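Local coordinates for protein 3-oxo-tetronate kinase (Haemophilus influenzae, PDB 1YZY) that catalyses the ATP-dependent phosphorylation of 3-oxo-tetronate to 3-oxo-tetronate 4-phosphate, at residues A[83-88]-A[109-114]; A[95-100]-A[154-159]; A[102-107]-A[214-219]. All coordinates share one frame; numbering follows the deposited sequence.

All three contacts lie in the sugar-binding N-terminal domain, on one side of the chain's centre and away from the ATP-binding residues inferred by similarity in the C-terminal domain. Centre to centre, contact 1 is about 10 Å from contact 2 and about 15 Å from contact 3, while contacts 2 and 3 are about 12 Å apart and share helix 93-104. Strand 109-111 follows that helix. It is tied to contact 3 by T109 OG1 to L216 O (2.8 Å) and V110 O to T218 OG1 (2.7 Å), both probable hydrogen bonds. Q159 NE2 of contact 2 probably bonds to S87 OG of contact 1 (3.1 Å), and I111 packs on M156.

Contact 1 (A[83-88]-A[109-114]); sequences STFDST and TVITPA
With chi1 at -146°, well short of fully anti, the F85 side chain swings its ring toward I111. I111 points its CB at the loop, and with CG2 anti to the backbone N (CG1 chi1 -68°) that methyl is the branch met by the ring. The meeting is between F85 CE1 and I111 CG2, 3.6 Å apart, with the methyl set obliquely to the ring and the two side chains crossing at about a right angle. P113 comes in beside it, its CG 4.3 Å from F85 CD1 and again oblique. Two residues earlier, S83 runs along the proline: P113 CB lies 3.2 Å from S83 O, and S83 CB lies 3.2 Å from P113 O. No hydrogen bond joins the segments; S83 O and P113 O, both acceptors, lie 3.2 Å apart.

Two internal side-chain bonds brace the 83-88 loop, in which F85 has a positive phi (58°). T84 OG1 donates to the syn lone pair of D86 OD1 (2.6 Å), and S87 OG, also held by Q159 NE2, donates to F85 O (2.7 Å), approaching nearly in line with the carbonyl. Y81 meets the F85 ring edge-to-face, and L152 and L155 of helix 152-159 also touch it, so the phenyl group is buried in an apolar cluster. The loop after strand 77-80 thus packs on the end of strand 109-111, an edge strand of a separate three-stranded parallel sheet, and this buried apolar contact joins the two within the sugar-binding domain.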
loop_
_atom_site.group_PDB
_atom_site.type_symbol
_atom_site.label_atom_id
_atom_site.label_comp_id
_atom_site.label_asym_id
_atom_site.label_seq_id
_atom_site.Cartn_x
_atom_site.Cartn_y
_atom_site.Cartn_z
ATOM N N SER A 83 11.756 -0.834 3.242
ATOM C CA SER A 83 12.665 0.015 4.009
ATOM C C SER A 83 13.831 -0.765 4.648
ATOM O O SER A 83 14.794 -0.166 5.142
ATOM C CB SER A 83 11.893 0.829 5.055
ATOM O OG SER A 83 11.308 0.011 6.059
ATOM N N THR A 84 13.743 -2.094 4.637
ATOM C CA THR A 84 14.808 -2.944 5.176
ATOM C C THR A 84 15.637 -3.545 4.034
ATOM O O THR A 84 16.435 -4.465 4.233
ATOM C CB THR A 84 14.279 -4.037 6.124
ATOM O OG1 THR A 84 12.979 -4.464 5.706
ATOM C CG2 THR A 84 14.178 -3.502 7.533
ATOM N N PHE A 85 15.439 -2.987 2.839
ATOM C CA PHE A 85 16.158 -3.379 1.629
ATOM C C PHE A 85 16.018 -4.862 1.258
ATOM O O PHE A 85 16.882 -5.412 0.579
ATOM C CB PHE A 85 17.644 -2.989 1.777
ATOM C CG PHE A 85 18.301 -2.580 0.488
ATOM C CD1 PHE A 85 17.936 -1.399 -0.150
ATOM C CD2 PHE A 85 19.298 -3.366 -0.083
ATOM C CE1 PHE A 85 18.554 -1.009 -1.337
ATOM C CE2 PHE A 85 19.922 -2.978 -1.280
ATOM C CZ PHE A 85 19.546 -1.802 -1.899
ATOM N N ASP A 86 14.897 -5.473 1.645
ATOM C CA ASP A 86 14.613 -6.897 1.380
ATOM C C ASP A 86 15.051 -7.384 0.005
ATOM O O ASP A 86 14.496 -6.962 -1.012
ATOM C CB ASP A 86 13.123 -7.190 1.571
ATOM C CG ASP A 86 12.648 -6.870 2.966
ATOM O OD1 ASP A 86 12.938 -5.751 3.429
ATOM O OD2 ASP A 86 11.998 -7.726 3.606
ATOM N N SER A 87 16.016 -8.302 0.003
ATOM C CA SER A 87 16.585 -8.870 -1.216
ATOM C C SER A 87 17.673 -9.896 -0.870
ATOM O O SER A 87 17.846 -10.268 0.295
ATOM C CB SER A 87 17.195 -7.746 -2.065
ATOM O OG SER A 87 18.081 -6.932 -1.297
ATOM N N THR A 88 18.345 -10.398 -1.905
ATOM C CA THR A 88 19.459 -11.346 -1.777
ATOM C C THR A 88 20.451 -10.981 -2.884
ATOM O O THR A 88 20.238 -10.007 -3.612
ATOM C CB THR A 88 19.036 -12.828 -1.970
ATOM O OG1 THR A 88 18.568 -13.033 -3.307
ATOM C CG2 THR A 88 17.955 -13.228 -0.971
ATOM N N THR A 109 21.226 6.907 -10.458
ATOM C CA THR A 109 20.021 7.026 -9.641
ATOM C C THR A 109 20.431 6.946 -8.172
ATOM O O THR A 109 21.595 6.684 -7.878
ATOM C CB THR A 109 18.986 5.897 -9.975
ATOM O OG1 THR A 109 17.732 6.176 -9.333
ATOM C CG2 THR A 109 19.484 4.527 -9.501
ATOM N N VAL A 110 19.490 7.203 -7.263
ATOM C CA VAL A 110 19.746 7.141 -5.817
ATOM C C VAL A 110 19.073 5.943 -5.144
ATOM O O VAL A 110 18.106 5.387 -5.654
ATOM C CB VAL A 110 19.287 8.431 -5.085
ATOM C CG1 VAL A 110 19.931 9.643 -5.720
ATOM C CG2 VAL A 110 17.764 8.553 -5.102
ATOM N N ILE A 111 19.581 5.581 -3.975
ATOM C CA ILE A 111 19.059 4.460 -3.210
ATOM C C ILE A 111 18.821 4.934 -1.786
ATOM O O ILE A 111 19.738 5.449 -1.145
ATOM C CB ILE A 111 20.084 3.297 -3.200
ATOM C CG1 ILE A 111 20.214 2.707 -4.604
ATOM C CG2 ILE A 111 19.741 2.259 -2.141
ATOM C CD1 ILE A 111 21.273 1.660 -4.706
ATOM N N THR A 112 17.600 4.783 -1.288
ATOM C CA THR A 112 17.307 5.191 0.076
ATOM C C THR A 112 16.044 4.622 0.697
ATOM O O THR A 112 14.940 5.053 0.387
ATOM C CB THR A 112 17.306 6.740 0.247
ATOM O OG1 THR A 112 16.912 7.077 1.585
ATOM C CG2 THR A 112 16.361 7.409 -0.743
ATOM N N PRO A 113 16.191 3.559 1.497
ATOM C CA PRO A 113 15.064 2.922 2.180
ATOM C C PRO A 113 14.775 3.546 3.545
ATOM O O PRO A 113 14.249 2.905 4.453
ATOM C CB PRO A 113 15.621 1.536 2.514
ATOM C CG PRO A 113 17.095 1.759 2.615
ATOM C CD PRO A 113 17.342 2.641 1.445
ATOM N N ALA A 114 15.127 4.818 3.685
ATOM C CA ALA A 114 15.076 5.611 4.907
ATOM C C ALA A 114 13.839 6.473 5.147
ATOM O O ALA A 114 13.249 7.043 4.233
ATOM C CB ALA A 114 16.336 6.439 5.208
#

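Contact 2 (A[95-100]-A[154-159]); sequences PVTDAL and RLMDAQ
P95 and Q159 bring the two backbones nearest, their CA atoms 6.7 Å apart; from there the helical segments diverge. P95 sits in the first turn of helix 93-104, where a residue without an N-H costs no helical bond, and P95 O already accepts from A99 N at 2.9 Å. On helix 152-159 the bonding is looser, with Q159 N to M156 O weak at 3.2 Å.

At the near end the proline ring lies against the backbone of Q159: P95 CD is 3.3 Å from Q159 O and P95 CG 3.7 Å from the same oxygen. A water gives a weak bond to that carbonyl and donates to D98 OD2 (3.2 Å), forming a weak water bridge between the two helices. D98 is also held by R192 and Y193 through OD1 and by K161 N through OD2. The Q159 amide oxygen accepts from G94 N, which adds a direct tie to the start of helix 93-104.

Deeper in, M156 reaches across. Its CG is anti to the backbone N (chi1 -178°), and a bend at chi2 (66°), followed by an extended chi3, carries CE to T97 CB at 4.1 Å. The hydroxyl of T97 turns back to I93 O, so a largely apolar surface faces the methionine. F79 of strand 77-80 touches T97. The end of helix 152-159 thus meets the first turn of helix 93-104, while T97 and M156 both rest on strand 109-111, through T109 and I111: a helix-to-helix contact beside the edge strand of the three-stranded parallel sheet, within the alpha/beta sugar-binding domain.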
loop_
_atom_site.group_PDB
_atom_site.type_symbol
_atom_site.label_atom_id
_atom_site.label_comp_id
_atom_site.label_asym_id
_atom_site.label_seq_id
_atom_site.Cartn_x
_atom_site.Cartn_y
_atom_site.Cartn_z
ATOM N N PRO A 95 18.792 -5.792 -10.141
ATOM C CA PRO A 95 18.418 -6.147 -11.515
ATOM C C PRO A 95 17.331 -5.225 -12.085
ATOM O O PRO A 95 17.418 -4.788 -13.234
ATOM C CB PRO A 95 17.903 -7.568 -11.351
ATOM C CG PRO A 95 18.811 -8.111 -10.258
ATOM C CD PRO A 95 18.807 -6.986 -9.272
ATOM N N VAL A 96 16.295 -4.965 -11.285
ATOM C CA VAL A 96 15.191 -4.107 -11.706
ATOM C C VAL A 96 15.646 -2.674 -11.923
ATOM O O VAL A 96 15.218 -2.032 -12.881
ATOM C CB VAL A 96 14.013 -4.144 -10.696
ATOM C CG1 VAL A 96 12.928 -3.180 -11.112
ATOM C CG2 VAL A 96 13.431 -5.543 -10.629
ATOM N N THR A 97 16.490 -2.168 -11.028
ATOM C CA THR A 97 16.998 -0.803 -11.156
ATOM C C THR A 97 17.776 -0.686 -12.464
ATOM O O THR A 97 17.606 0.272 -13.228
ATOM C CB THR A 97 17.921 -0.419 -9.952
ATOM O OG1 THR A 97 17.167 -0.452 -8.737
ATOM C CG2 THR A 97 18.491 0.983 -10.117
ATOM N N ASP A 98 18.611 -1.683 -12.734
ATOM C CA ASP A 98 19.412 -1.694 -13.953
ATOM C C ASP A 98 18.564 -1.767 -15.209
ATOM O O ASP A 98 18.856 -1.094 -16.196
ATOM C CB ASP A 98 20.398 -2.848 -13.917
ATOM C CG ASP A 98 21.566 -2.525 -13.013
ATOM O OD1 ASP A 98 21.948 -1.336 -12.951
ATOM O OD2 ASP A 98 22.095 -3.452 -12.366
ATOM N N ALA A 99 17.547 -2.621 -15.184
ATOM C CA ALA A 99 16.652 -2.771 -16.326
ATOM C C ALA A 99 15.940 -1.447 -16.583
ATOM O O ALA A 99 15.807 -1.023 -17.729
ATOM C CB ALA A 99 15.646 -3.874 -16.051
ATOM N N LEU A 100 15.496 -0.801 -15.507
ATOM C CA LEU A 100 14.809 0.481 -15.599
ATOM C C LEU A 100 15.733 1.561 -16.129
ATOM O O LEU A 100 15.332 2.378 -16.966
ATOM C CB LEU A 100 14.247 0.889 -14.235
ATOM C CG LEU A 100 13.144 -0.013 -13.663
ATOM C CD1 LEU A 100 12.665 0.501 -12.303
ATOM C CD2 LEU A 100 11.990 -0.086 -14.644
ATOM N N ARG A 154 27.287 -2.300 -0.176
ATOM C CA ARG A 154 27.710 -3.694 -0.302
ATOM C C ARG A 154 26.542 -4.584 -0.718
ATOM O O ARG A 154 26.715 -5.512 -1.515
ATOM C CB ARG A 154 28.332 -4.215 1.007
ATOM C CG ARG A 154 29.744 -3.684 1.284
ATOM C CD ARG A 154 30.519 -4.560 2.254
ATOM N NE ARG A 154 29.888 -4.703 3.572
ATOM C CZ ARG A 154 30.315 -4.114 4.688
ATOM N NH1 ARG A 154 31.376 -3.312 4.675
ATOM N NH2 ARG A 154 29.715 -4.375 5.835
ATOM N N LEU A 155 25.372 -4.316 -0.143
ATOM C CA LEU A 155 24.163 -5.068 -0.460
ATOM C C LEU A 155 23.783 -4.854 -1.916
ATOM O O LEU A 155 23.451 -5.805 -2.623
ATOM C CB LEU A 155 23.002 -4.626 0.430
ATOM C CG LEU A 155 23.089 -5.013 1.892
ATOM C CD1 LEU A 155 21.975 -4.327 2.652
ATOM C CD2 LEU A 155 23.029 -6.532 2.043
ATOM N N MET A 156 23.814 -3.604 -2.361
ATOM C CA MET A 156 23.462 -3.311 -3.738
ATOM C C MET A 156 24.489 -3.856 -4.731
ATOM O O MET A 156 24.120 -4.364 -5.796
ATOM C CB MET A 156 23.276 -1.804 -3.942
ATOM C CG MET A 156 22.860 -1.422 -5.371
ATOM S SD MET A 156 21.231 -1.995 -5.898
ATOM C CE MET A 156 21.135 -1.221 -7.515
ATOM N N ASP A 157 25.768 -3.743 -4.386
ATOM C CA ASP A 157 26.849 -4.207 -5.256
ATOM C C ASP A 157 26.769 -5.698 -5.548
ATOM O O ASP A 157 27.169 -6.150 -6.621
ATOM C CB ASP A 157 28.220 -3.892 -4.644
ATOM C CG ASP A 157 28.681 -2.461 -4.901
ATOM O OD1 ASP A 157 27.999 -1.693 -5.618
ATOM O OD2 ASP A 157 29.756 -2.107 -4.377
ATOM N N ALA A 158 26.316 -6.460 -4.564
ATOM C CA ALA A 158 26.184 -7.901 -4.705
ATOM C C ALA A 158 25.213 -8.303 -5.817
ATOM O O ALA A 158 25.472 -9.250 -6.560
ATOM C CB ALA A 158 25.736 -8.494 -3.395
ATOM N N GLN A 159 24.129 -7.547 -5.954
ATOM C CA GLN A 159 23.082 -7.826 -6.939
ATOM C C GLN A 159 22.988 -6.870 -8.121
ATOM O O GLN A 159 22.059 -6.978 -8.931
ATOM C CB GLN A 159 21.720 -7.844 -6.244
ATOM C CG GLN A 159 21.662 -6.612 -5.352
ATOM C CD GLN A 159 20.366 -6.484 -4.602
ATOM O OE1 GLN A 159 19.393 -5.965 -5.131
ATOM N NE2 GLN A 159 20.351 -6.936 -3.357
HETATM O O HOH W 1 21.644 -6.597 -12.216
#

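Contact 3 (A[102-107]-A[214-219]); sequences DELNED and FKLVTG
L104, in the last turn of helix 93-104, spreads its two methyls over neighbouring residues of 214-219. CD1 reaches L216 CB at 3.9 Å, the two side chains crossing at about a right angle, while CD2 lies 4.0 Å from K215 CG. Its chi1 of -79° places CG beside the backbone N and opposite the carbonyl carbon; with CB already pointing at 214-219, this torsion and an extended chi2 set CD1 on L216 and CD2 on K215. F77 of strand 77-80 and Y66 of helix 55-71 also touch this leucine.

N105 then takes a positive phi (68°) and ends the helix in a Schellman motif, with its N bonded to D102 O at 3.1 Å. The turn redirects the chain, and E106 follows with its side chain directed at K215. A bend at chi2 (-70°) folds the glutamate so that CG and the carboxylate both lie against the start of the lysine chain: E106 CG is 3.7 Å from K215 CB, and OE1 is 3.6 Å from the same carbon. The two chains cross at about a right angle.

Across the way K215 begins by heading for the helix end, but its tip turns off, and NZ donates to T75 O. L216, the first residue of strand 216-219, sends its side chain in under the helix onto L100 and L101.

The contact therefore rests mostly on methyl and methylene groups, with the E106 carboxylate also lying against the lysine stem and no hydrogen bond between the segments. Although E106 and K215 carry opposite charges, E106 OE2 and K215 NZ are 6.9 Å apart, so any electrostatic attraction is probably modest, and the lysine contributes chiefly its aliphatic stem.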
loop_
_atom_site.group_PDB
_atom_site.type_symbol
_atom_site.label_atom_id
_atom_site.label_comp_id
_atom_site.label_asym_id
_atom_site.label_seq_id
_atom_site.Cartn_x
_atom_site.Cartn_y
_atom_site.Cartn_z
ATOM N N ASP A 102 18.395 1.137 -17.954
ATOM C CA ASP A 102 18.647 0.828 -19.355
ATOM C C ASP A 102 17.519 1.311 -20.259
ATOM O O ASP A 102 17.758 1.986 -21.265
ATOM C CB ASP A 102 18.827 -0.676 -19.537
ATOM C CG ASP A 102 20.140 -1.174 -18.978
ATOM O OD1 ASP A 102 21.108 -0.382 -18.922
ATOM O OD2 ASP A 102 20.205 -2.362 -18.605
ATOM N N GLU A 103 16.299 0.912 -19.924
ATOM C CA GLU A 103 15.133 1.298 -20.703
ATOM C C GLU A 103 15.019 2.808 -20.830
ATOM O O GLU A 103 14.646 3.328 -21.889
ATOM C CB GLU A 103 13.867 0.715 -20.066
ATOM C CG GLU A 103 12.554 1.203 -20.661
ATOM C CD GLU A 103 12.385 0.900 -22.142
ATOM O OE1 GLU A 103 12.854 -0.164 -22.601
ATOM O OE2 GLU A 103 11.770 1.734 -22.849
ATOM N N LEU A 104 15.365 3.504 -19.754
ATOM C CA LEU A 104 15.294 4.961 -19.714
ATOM C C LEU A 104 16.443 5.735 -20.365
ATOM O O LEU A 104 16.322 6.946 -20.578
ATOM C CB LEU A 104 15.114 5.431 -18.265
ATOM C CG LEU A 104 13.703 5.324 -17.684
ATOM C CD1 LEU A 104 13.742 5.438 -16.178
ATOM C CD2 LEU A 104 12.817 6.407 -18.284
ATOM N N ASN A 105 17.538 5.055 -20.702
ATOM C CA ASN A 105 18.707 5.719 -21.301
ATOM C C ASN A 105 19.372 6.643 -20.282
ATOM O O ASN A 105 19.902 7.706 -20.620
ATOM C CB ASN A 105 18.318 6.521 -22.546
ATOM C CG ASN A 105 18.530 5.750 -23.820
ATOM O OD1 ASN A 105 19.424 4.903 -23.906
ATOM N ND2 ASN A 105 17.733 6.058 -24.838
ATOM N N GLU A 106 19.287 6.239 -19.021
ATOM C CA GLU A 106 19.865 6.971 -17.904
ATOM C C GLU A 106 20.970 6.097 -17.319
ATOM O O GLU A 106 20.984 4.881 -17.537
ATOM C CB GLU A 106 18.789 7.241 -16.852
ATOM C CG GLU A 106 17.675 8.149 -17.331
ATOM C CD GLU A 106 18.134 9.575 -17.512
ATOM O OE1 GLU A 106 18.344 10.254 -16.488
ATOM O OE2 GLU A 106 18.289 10.018 -18.665
ATOM N N ASP A 107 21.899 6.704 -16.583
ATOM C CA ASP A 107 22.996 5.938 -16.003
ATOM C C ASP A 107 23.307 6.212 -14.539
ATOM O O ASP A 107 24.334 5.778 -14.030
ATOM C CB ASP A 107 24.267 6.066 -16.861
ATOM C CG ASP A 107 24.441 7.451 -17.457
ATOM O OD1 ASP A 107 24.620 8.420 -16.690
ATOM O OD2 ASP A 107 24.401 7.570 -18.702
ATOM N N PHE A 214 15.637 14.046 -11.603
ATOM C CA PHE A 214 16.032 12.676 -11.901
ATOM C C PHE A 214 14.878 11.977 -12.632
ATOM O O PHE A 214 13.723 12.083 -12.224
ATOM C CB PHE A 214 16.327 11.912 -10.610
ATOM C CG PHE A 214 17.752 12.003 -10.149
ATOM C CD1 PHE A 214 18.412 13.229 -10.099
ATOM C CD2 PHE A 214 18.421 10.864 -9.717
ATOM C CE1 PHE A 214 19.717 13.313 -9.618
ATOM C CE2 PHE A 214 19.726 10.939 -9.234
ATOM C CZ PHE A 214 20.374 12.165 -9.184
ATOM N N LYS A 215 15.202 11.275 -13.716
ATOM C CA LYS A 215 14.214 10.540 -14.505
ATOM C C LYS A 215 13.751 9.337 -13.683
ATOM O O LYS A 215 12.627 8.856 -13.844
ATOM C CB LYS A 215 14.865 10.045 -15.792
ATOM C CG LYS A 215 13.978 10.026 -16.998
ATOM C CD LYS A 215 13.839 11.413 -17.578
ATOM C CE LYS A 215 12.929 11.409 -18.805
ATOM N NZ LYS A 215 11.513 11.010 -18.507
ATOM N N LEU A 216 14.652 8.845 -12.830
ATOM C CA LEU A 216 14.402 7.698 -11.961
ATOM C C LEU A 216 15.039 7.792 -10.563
ATOM O O LEU A 216 16.188 8.206 -10.414
ATOM C CB LEU A 216 14.915 6.418 -12.634
ATOM C CG LEU A 216 14.916 5.159 -11.765
ATOM C CD1 LEU A 216 13.480 4.715 -11.499
ATOM C CD2 LEU A 216 15.704 4.056 -12.436
ATOM N N VAL A 217 14.276 7.412 -9.543
ATOM C CA VAL A 217 14.770 7.392 -8.177
ATOM C C VAL A 217 14.268 6.097 -7.531
ATOM O O VAL A 217 13.289 5.517 -7.992
ATOM C CB VAL A 217 14.308 8.631 -7.349
ATOM C CG1 VAL A 217 14.712 9.930 -8.042
ATOM C CG2 VAL A 217 12.833 8.603 -7.113
ATOM N N THR A 218 14.957 5.626 -6.496
ATOM C CA THR A 218 14.563 4.399 -5.804
ATOM C C THR A 218 14.577 4.591 -4.280
ATOM O O THR A 218 15.217 5.513 -3.762
ATOM C CB THR A 218 15.479 3.181 -6.181
ATOM O OG1 THR A 218 16.655 3.164 -5.363
ATOM C CG2 THR A 218 15.893 3.228 -7.645
ATOM N N GLY A 219 13.794 3.782 -3.575
ATOM C CA GLY A 219 13.763 3.884 -2.130
ATOM C C GLY A 219 12.513 3.317 -1.497
ATOM O O GLY A 219 11.769 2.573 -2.132
#